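PDB 6ORM: peruvianin-I from Thevetia peruviana, which cleaves proteins as a cysteine peptidase of the plant's latex and is a germin-like member of the cupin family. Local coordinates for the interface of chains A and B. Residues are numbered along the deposited sequence; one frame, centred on the assembly and turned at random. Chains: chain A/B, Peruvianin-I.

The interface of chains A and B. Residues chain A 5-8, 11, 69; chain B 21-23.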
# COMPACT_ATOMS: atom_id res chain seq x y z
N GLY A 5 4.62 -4.21 -2.61
CA GLY A 5 4.44 -4.64 -3.97
C GLY A 5 5.75 -5.08 -4.60
O GLY A 5 6.83 -4.60 -4.24
N PRO A 6 5.68 -6.03 -5.53
CA PRO A 6 6.89 -6.47 -6.22
C PRO A 6 7.34 -5.43 -7.24
O PRO A 6 6.53 -4.79 -7.91
CB PRO A 6 6.46 -7.77 -6.90
CG PRO A 6 4.99 -7.59 -7.13
CD PRO A 6 4.49 -6.81 -5.94
N LEU A 7 8.66 -5.29 -7.37
CA LEU A 7 9.25 -4.33 -8.29
C LEU A 7 9.92 -5.02 -9.48
O LEU A 7 10.67 -4.37 -10.22
CB LEU A 7 10.25 -3.44 -7.55
CG LEU A 7 9.58 -2.49 -6.54
CD1 LEU A 7 10.61 -1.74 -5.70
CD2 LEU A 7 8.67 -1.53 -7.27
N GLN A 8 9.65 -6.30 -9.68
CA GLN A 8 10.14 -7.08 -10.81
C GLN A 8 9.31 -8.36 -10.85
O GLN A 8 8.44 -8.59 -10.00
CB GLN A 8 11.64 -7.36 -10.70
CG GLN A 8 12.07 -8.15 -9.46
CD GLN A 8 12.01 -7.33 -8.18
OE1 GLN A 8 12.64 -6.28 -8.07
NE2 GLN A 8 11.22 -7.80 -7.22
N CYS A 11 11.67 -12.74 -7.35
CA CYS A 11 12.78 -12.38 -6.48
C CYS A 11 12.96 -13.47 -5.45
O CYS A 11 12.54 -13.32 -4.30
CB CYS A 11 12.50 -11.02 -5.82
SG CYS A 11 13.93 -10.20 -5.09
N THR A 69 8.26 -11.55 -2.14
CA THR A 69 7.71 -10.35 -2.77
C THR A 69 6.34 -10.57 -3.40
O THR A 69 5.74 -9.60 -3.88
CB THR A 69 8.64 -9.74 -3.85
OG1 THR A 69 8.59 -10.56 -5.03
CG2 THR A 69 10.07 -9.61 -3.35
N ILE B 21 17.57 -7.42 -4.39
CA ILE B 21 16.47 -7.22 -3.46
C ILE B 21 15.27 -6.76 -4.28
O ILE B 21 15.36 -6.53 -5.48
CB ILE B 21 16.80 -6.18 -2.36
CG1 ILE B 21 16.99 -4.79 -2.96
CG2 ILE B 21 18.03 -6.60 -1.56
CD1 ILE B 21 17.23 -3.70 -1.93
N ASN B 22 14.13 -6.66 -3.61
CA ASN B 22 12.96 -6.06 -4.24
C ASN B 22 13.31 -4.65 -4.68
O ASN B 22 13.59 -3.78 -3.84
CB ASN B 22 11.76 -6.06 -3.28
CG ASN B 22 10.46 -5.72 -3.98
OD1 ASN B 22 10.28 -6.03 -5.16
ND2 ASN B 22 9.54 -5.10 -3.26
N GLY B 23 13.33 -4.40 -5.98
CA GLY B 23 13.79 -3.13 -6.52
C GLY B 23 15.30 -3.13 -6.70
O GLY B 23 15.85 -4.02 -7.36
O HOH W 1 14.32 -4.52 -9.55
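B:Asn22 pushes its carboxamide into the N-terminal segment of chain A and is gripped at both ends. On one side B:Asn22 ND2 donates to the carbonyl oxygen O of A:Gly5 at 2.9 Å, a nearly straight bond lying close to the asparagine's own amide plane. On the other, B:Asn22 OD1 takes two hydrogen bonds in its carbonyl plane, on lone pairs: one from the backbone N of A:Leu7 at 2.8 Å, one from A:Gln8 NE2 at 2.9 Å. CG lies anti to the backbone N and beside the carbonyl carbon (chi1 -168°), which turns the carboxamide toward A:Gly5 to A:Gln8, and the three bonds fix which way round it sits. The two side-chain amides are turned 75° apart, and the bent chain of A:Gln8 brings A:Gln8 OE1 round to accept from B:Gly23 N at 2.9 Å. Apolar flanks close the packed part: A:Thr69 CG2 lies 3.9 Å from B:Asn22 CB, A:Leu7 CD1 rests on B:Gly23 CA at 3.6 Å, and A:Cys11 SG sits 3.8 Å from B:Ile21 C. An alanine in place of B:Asn22 would probably leave A:Gly5 O, A:Leu7 N and A:Gln8 NE2 without their mates across the interface. The contact is looser beyond A:Gln8, where water 1 bridges OE1 to B:Gly23 O. All the residues here lie in loops: the N-terminal segment of chain A and A:Thr69, just ahead of strand 73-79, receive a loop of chain B between the cupin domains of chains A and B, two of the six copies in the deposited assembly.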